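Local coordinates for adhesin (Streptococcus sanguinis SK1 = NCTC 7863, PDB 6VT2), which probably mediates bacterial adhesion to host sialoglycans through two tandem Siglec-like modules, each with a sialic-acid-containing glycan bound, at residues A[287-292]-A[318-323]; A[21-26]-A[77-82]. All blocks are in the same frame, centred on the assembly; numbering follows the deposited sequence.

Contact 1. Residues A[287-292]-A[318-323]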
loop_
_atom_site.group_PDB
_atom_site.type_symbol
_atom_site.label_atom_id
_atom_site.label_comp_id
_atom_site.label_asym_id
_atom_site.label_seq_id
_atom_site.Cartn_x
_atom_site.Cartn_y
_atom_site.Cartn_z
ATOM N N LYS A 287 -28.476 -30.164 7.826
ATOM C CA LYS A 287 -28.601 -31.042 8.976
ATOM C C LYS A 287 -28.533 -32.505 8.582
ATOM O O LYS A 287 -28.304 -33.336 9.456
ATOM C CB LYS A 287 -29.893 -30.757 9.732
ATOM C CG LYS A 287 -31.182 -31.142 9.007
ATOM C CD LYS A 287 -32.421 -30.841 9.804
ATOM C CE LYS A 287 -33.619 -31.542 9.166
ATOM N NZ LYS A 287 -34.888 -31.134 9.827
ATOM N N SER A 288 -28.697 -32.809 7.297
ATOM C CA SER A 288 -28.551 -34.180 6.840
ATOM C C SER A 288 -27.151 -34.722 7.078
ATOM O O SER A 288 -26.974 -35.948 7.048
ATOM C CB SER A 288 -28.865 -34.314 5.384
ATOM O OG SER A 288 -28.008 -33.468 4.659
ATOM N N LEU A 289 -26.140 -33.841 7.283
ATOM C CA LEU A 289 -24.831 -34.256 7.758
ATOM C C LEU A 289 -24.796 -34.170 9.275
ATOM O O LEU A 289 -24.846 -33.063 9.822
ATOM C CB LEU A 289 -23.742 -33.380 7.157
ATOM C CG LEU A 289 -23.609 -33.585 5.646
ATOM C CD1 LEU A 289 -22.555 -32.695 5.130
ATOM C CD2 LEU A 289 -23.277 -35.028 5.258
ATOM N N PRO A 290 -24.591 -35.272 9.969
ATOM C CA PRO A 290 -24.485 -35.211 11.419
ATOM C C PRO A 290 -23.137 -34.702 11.881
ATOM O O PRO A 290 -22.106 -34.898 11.241
ATOM C CB PRO A 290 -24.670 -36.670 11.841
ATOM C CG PRO A 290 -24.260 -37.448 10.669
ATOM C CD PRO A 290 -24.637 -36.633 9.461
ATOM N N ALA A 291 -23.152 -34.063 13.037
ATOM C CA ALA A 291 -21.939 -33.768 13.750
ATOM C C ALA A 291 -21.438 -35.046 14.402
ATOM O O ALA A 291 -22.187 -36.001 14.635
ATOM C CB ALA A 291 -22.190 -32.688 14.795
ATOM N N GLY A 292 -20.173 -35.051 14.734
ATOM C CA GLY A 292 -19.588 -36.221 15.342
ATOM C C GLY A 292 -18.190 -36.397 14.834
ATOM O O GLY A 292 -17.657 -35.541 14.121
ATOM N N ILE A 318 -13.138 -28.059 7.782
ATOM C CA ILE A 318 -14.447 -27.624 8.237
ATOM C C ILE A 318 -14.923 -28.681 9.197
ATOM O O ILE A 318 -14.972 -29.850 8.835
ATOM C CB ILE A 318 -15.412 -27.412 7.062
ATOM C CG1 ILE A 318 -15.021 -26.118 6.402
ATOM C CG2 ILE A 318 -16.888 -27.381 7.559
ATOM C CD1 ILE A 318 -15.742 -25.885 5.080
ATOM N N VAL A 319 -15.370 -28.264 10.387
ATOM C CA VAL A 319 -15.870 -29.161 11.418
ATOM C C VAL A 319 -17.299 -28.758 11.725
ATOM O O VAL A 319 -17.582 -27.588 11.954
ATOM C CB VAL A 319 -14.995 -29.155 12.676
ATOM C CG1 VAL A 319 -15.609 -30.032 13.732
ATOM C CG2 VAL A 319 -13.591 -29.660 12.256
ATOM N N PHE A 320 -18.183 -29.729 11.723
ATOM C CA PHE A 320 -19.608 -29.477 11.897
ATOM C C PHE A 320 -19.917 -29.376 13.379
ATOM O O PHE A 320 -19.370 -30.111 14.206
ATOM C CB PHE A 320 -20.471 -30.588 11.292
ATOM C CG PHE A 320 -20.074 -31.060 9.928
ATOM C CD1 PHE A 320 -19.333 -30.288 9.036
ATOM C CD2 PHE A 320 -20.490 -32.281 9.523
ATOM C CE1 PHE A 320 -18.961 -30.803 7.791
ATOM C CE2 PHE A 320 -20.147 -32.786 8.291
ATOM C CZ PHE A 320 -19.368 -32.042 7.441
ATOM N N ALA A 321 -20.806 -28.494 13.709
ATOM C CA ALA A 321 -21.303 -28.380 15.072
ATOM C C ALA A 321 -22.814 -28.329 15.088
ATOM O O ALA A 321 -23.452 -27.783 14.206
ATOM C CB ALA A 321 -20.741 -27.154 15.733
ATOM N N ASN A 322 -23.371 -28.849 16.162
ATOM C CA ASN A 322 -24.797 -28.735 16.369
ATOM C C ASN A 322 -25.105 -27.340 16.843
ATOM O O ASN A 322 -24.331 -26.740 17.597
ATOM C CB ASN A 322 -25.264 -29.717 17.423
ATOM C CG ASN A 322 -25.110 -31.122 17.015
ATOM O OD1 ASN A 322 -25.505 -31.523 15.920
ATOM N ND2 ASN A 322 -24.525 -31.905 17.869
ATOM N N GLN A 323 -26.290 -26.871 16.514
ATOM C CA GLN A 323 -26.697 -25.553 16.992
ATOM C C GLN A 323 -26.707 -25.431 18.499
ATOM O O GLN A 323 -26.450 -24.332 19.021
ATOM C CB GLN A 323 -28.070 -25.191 16.430
ATOM C CG GLN A 323 -27.944 -24.808 14.977
ATOM C CD GLN A 323 -29.237 -24.379 14.375
ATOM O OE1 GLN A 323 -30.136 -23.832 15.093
ATOM N NE2 GLN A 323 -29.407 -24.647 13.086
HETATM O O HOH W 1 -18.602 -32.707 13.875
#
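N322 OD1, which lies 3.7 Å from A291 CB across the contact, accepts a hydrogen bond from S389 OG and a weak one from R218 NH1. The same S389 hydroxyl also bonds A291 N, so one outside side chain ties the two segments together where they share no direct hydrogen bond. A second polar link runs through a water that accepts from G292 N at 2.9 Å and lies 2.7 Å from F320 O, to which it can donate.

Away from these polar links the packing is apolar and centres on F320. L289 meets the far corner of its ring obliquely, with CB 3.8 Å from F320 CE2. Its chi2 of 179° extends CD1 anti to CA, to a point 4.0 Å from both F320 CE2 and CZ. P290 adds its carbonyl, O standing near the ring plane at the edge, 3.5 Å from F320 CD2. A291 CB fills in nearer the backbone, 4.4 Å from F320 CB. The loop thus packs against a ring that touches the bound sialic acid, which is consistent with a second shell that positions F320.

In the fold, 287-292 belongs to the loop joining strands 277-283 and 296-305 of the second Siglec-like domain. F320 lies one residue before the end of strand 314-321, which runs between 213-217 and 296-305, and its ring packs edge-to-face with Y297 of the latter.

Contact 2. Residues A[21-26]-A[77-82]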
loop_
_atom_site.group_PDB
_atom_site.type_symbol
_atom_site.label_atom_id
_atom_site.label_comp_id
_atom_site.label_asym_id
_atom_site.label_seq_id
_atom_site.Cartn_x
_atom_site.Cartn_y
_atom_site.Cartn_z
ATOM N N GLU A 21 17.177 24.466 -17.372
ATOM C CA GLU A 21 17.165 25.914 -17.151
ATOM C C GLU A 21 18.056 26.190 -15.957
ATOM O O GLU A 21 18.121 25.337 -15.081
ATOM C CB GLU A 21 15.777 26.413 -16.766
ATOM C CG GLU A 21 14.682 26.217 -17.791
ATOM C CD GLU A 21 13.281 26.440 -17.239
ATOM O OE1 GLU A 21 13.129 26.564 -16.007
ATOM O OE2 GLU A 21 12.347 26.511 -18.049
ATOM N N PHE A 22 18.734 27.327 -15.958
ATOM C CA PHE A 22 19.494 27.786 -14.782
ATOM C C PHE A 22 19.081 29.236 -14.549
ATOM O O PHE A 22 18.626 29.847 -15.435
ATOM C CB PHE A 22 21.013 27.722 -14.942
ATOM C CG PHE A 22 21.551 28.592 -16.048
ATOM C CD1 PHE A 22 21.588 28.115 -17.344
ATOM C CD2 PHE A 22 22.019 29.873 -15.802
ATOM C CE1 PHE A 22 22.066 28.900 -18.372
ATOM C CE2 PHE A 22 22.500 30.655 -16.837
ATOM C CZ PHE A 22 22.522 30.167 -18.119
ATOM N N GLU A 23 19.241 29.678 -13.311
ATOM C CA GLU A 23 18.922 31.073 -12.959
ATOM C C GLU A 23 19.694 31.427 -11.709
ATOM O O GLU A 23 19.792 30.581 -10.859
ATOM C CB GLU A 23 17.424 31.223 -12.713
ATOM C CG GLU A 23 16.994 32.486 -12.004
ATOM C CD GLU A 23 15.536 32.355 -11.635
ATOM O OE1 GLU A 23 14.728 32.631 -12.472
ATOM O OE2 GLU A 23 15.241 31.894 -10.538
ATOM N N PHE A 24 20.242 32.620 -11.654
ATOM C CA PHE A 24 20.842 33.111 -10.406
ATOM C C PHE A 24 20.685 34.617 -10.424
ATOM O O PHE A 24 20.329 35.090 -11.375
ATOM C CB PHE A 24 22.290 32.659 -10.228
ATOM C CG PHE A 24 23.279 33.188 -11.223
ATOM C CD1 PHE A 24 23.468 32.544 -12.432
ATOM C CD2 PHE A 24 24.057 34.290 -10.922
ATOM C CE1 PHE A 24 24.431 32.990 -13.314
ATOM C CE2 PHE A 24 25.004 34.745 -11.818
ATOM C CZ PHE A 24 25.186 34.090 -13.005
ATOM N N PHE A 25 20.902 35.278 -9.301
ATOM C CA PHE A 25 20.672 36.722 -9.211
ATOM C C PHE A 25 21.958 37.428 -8.837
ATOM O O PHE A 25 22.742 36.877 -8.110
ATOM C CB PHE A 25 19.519 36.983 -8.248
ATOM C CG PHE A 25 18.201 36.590 -8.846
ATOM C CD1 PHE A 25 17.518 37.461 -9.672
ATOM C CD2 PHE A 25 17.690 35.322 -8.646
ATOM C CE1 PHE A 25 16.320 37.085 -10.249
ATOM C CE2 PHE A 25 16.494 34.950 -9.230
ATOM C CZ PHE A 25 15.813 35.834 -10.024
ATOM N N VAL A 26 22.112 38.606 -9.388
ATOM C CA VAL A 26 23.252 39.476 -9.059
ATOM C C VAL A 26 22.592 40.635 -8.317
ATOM O O VAL A 26 21.569 40.963 -8.649
ATOM C CB VAL A 26 23.976 39.937 -10.328
ATOM C CG1 VAL A 26 24.958 41.047 -9.995
ATOM C CG2 VAL A 26 24.635 38.784 -11.081
ATOM N N ARG A 77 18.252 44.043 -8.598
ATOM C CA ARG A 77 18.388 42.608 -8.872
ATOM C C ARG A 77 18.529 42.328 -10.371
ATOM O O ARG A 77 17.707 42.739 -11.106
ATOM C CB ARG A 77 17.180 41.907 -8.284
ATOM C CG ARG A 77 17.478 41.682 -6.826
ATOM C CD ARG A 77 16.403 41.123 -6.004
ATOM N NE ARG A 77 16.124 39.764 -6.333
ATOM C CZ ARG A 77 16.725 38.680 -5.957
ATOM N NH1 ARG A 77 17.866 38.717 -5.314
ATOM N NH2 ARG A 77 16.163 37.547 -6.289
ATOM N N THR A 78 19.569 41.608 -10.758
ATOM C CA THR A 78 19.772 41.265 -12.165
ATOM C C THR A 78 19.621 39.760 -12.259
ATOM O O THR A 78 20.225 39.109 -11.494
ATOM C CB THR A 78 21.159 41.676 -12.624
ATOM O OG1 THR A 78 21.224 43.089 -12.613
ATOM C CG2 THR A 78 21.517 41.169 -14.000
ATOM N N ARG A 79 18.767 39.301 -13.142
ATOM C CA ARG A 79 18.587 37.871 -13.313
ATOM C C ARG A 79 19.551 37.391 -14.401
ATOM O O ARG A 79 19.546 37.944 -15.426
ATOM C CB ARG A 79 17.165 37.621 -13.767
ATOM C CG ARG A 79 16.818 36.138 -13.889
ATOM C CD ARG A 79 15.530 36.037 -14.680
ATOM N NE ARG A 79 15.138 34.660 -14.754
ATOM C CZ ARG A 79 14.493 34.136 -15.743
ATOM N NH1 ARG A 79 14.235 32.847 -15.722
ATOM N NH2 ARG A 79 14.082 34.872 -16.727
ATOM N N VAL A 80 20.326 36.354 -14.129
ATOM C CA VAL A 80 21.181 35.720 -15.159
ATOM C C VAL A 80 20.592 34.320 -15.325
ATOM O O VAL A 80 20.355 33.714 -14.379
ATOM C CB VAL A 80 22.651 35.701 -14.736
ATOM C CG1 VAL A 80 23.514 35.115 -15.826
ATOM C CG2 VAL A 80 23.147 37.095 -14.396
ATOM N N TYR A 81 20.284 33.930 -16.539
ATOM C CA TYR A 81 19.495 32.700 -16.745
ATOM C C TYR A 81 19.717 32.195 -18.161
ATOM O O TYR A 81 20.242 32.825 -18.961
ATOM C CB TYR A 81 18.003 33.034 -16.553
ATOM C CG TYR A 81 17.439 33.999 -17.565
ATOM C CD1 TYR A 81 17.694 35.355 -17.519
ATOM C CD2 TYR A 81 16.663 33.541 -18.595
ATOM C CE1 TYR A 81 17.212 36.206 -18.490
ATOM C CE2 TYR A 81 16.187 34.362 -19.580
ATOM C CZ TYR A 81 16.416 35.711 -19.511
ATOM O OH TYR A 81 15.905 36.490 -20.492
ATOM N N GLY A 82 19.192 31.015 -18.382
ATOM C CA GLY A 82 19.198 30.441 -19.706
ATOM C C GLY A 82 18.895 28.969 -19.631
ATOM O O GLY A 82 18.539 28.483 -18.629
HETATM O O HOH W 2 22.140 43.946 -10.163
#
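F24 and V80 are opposite one another across the strands as a hydrogen-bonded pair, joined by two bonds: F24 N to V80 O at 2.9 Å and V80 N to F24 O, with an N-H...O angle of 175°. The pattern repeats at F22 with G82 and at V26 with T78, giving six backbone bonds between antiparallel strands. At the non-hydrogen-bonded pairs between them, E23 CA and F25 CA direct C-H...O contacts to V80 O and T78 O.

Aromatic packing dominates the buried face. V80 CB sits over the F24 ring, 3.7 Å from its centroid, and F24 CE1 reaches V80 CG1. V26 CG2 adds an apolar touch to V80 CG2. F22 takes chi1 62°, setting CG between its own N and carbonyl carbon, and the ring lies across the neighbouring strand. It rests on bare backbone, with G82 N 3.4 Å above its plane. Because G82 has no CB, the ring can settle this close, an aromatic-glycine pairing within a sheet.

Charged groups take over on the face of E23, F25, R79 and Y81. R79 grips a single carboxylate oxygen side-on: NE donates to E23 OE1 at 3.1 Å, and NH1 to the same atom at 3.3 Å, both on its anti side. NH2 of that guanidinium stands over the centre of the Y81 ring. The R77 chain is bent, and its guanidinium lies flat on F25, planes 20° apart, an off-centre cation-pi stack with CZ 4.3 Å from the centroid. Its NH1 meets E27 in a salt bridge.

The two faces therefore divide the labour: phenylalanine, valine and T78, whose hydroxyl bonds T61, build the interior of the beta sandwich against F120 and L122, while on the outer side E23 and E27 probably offset much of the arginines' charge and the F25 and Y81 rings lie against the guanidinium groups.

Contacts 1 and 2 occupy different Siglec-like domains, on opposite sides of the chain's centre, with nearest atoms about 63 Å apart and no touch between them. They also involve different elements of the fold. Contact 2 pairs two neighbouring strands inside one sheet, with one face in the core and the other at the surface, and direct backbone bonds set its register. Contact 1 is partly buried and sets a loop against the end of a strand from the other type of sheet, so water and outside side chains supply its polar links. Aromatic rings serve both, but only contact 1 holds a glycan-pocket residue; contact 2 is framework packing combined with surface charge pairing.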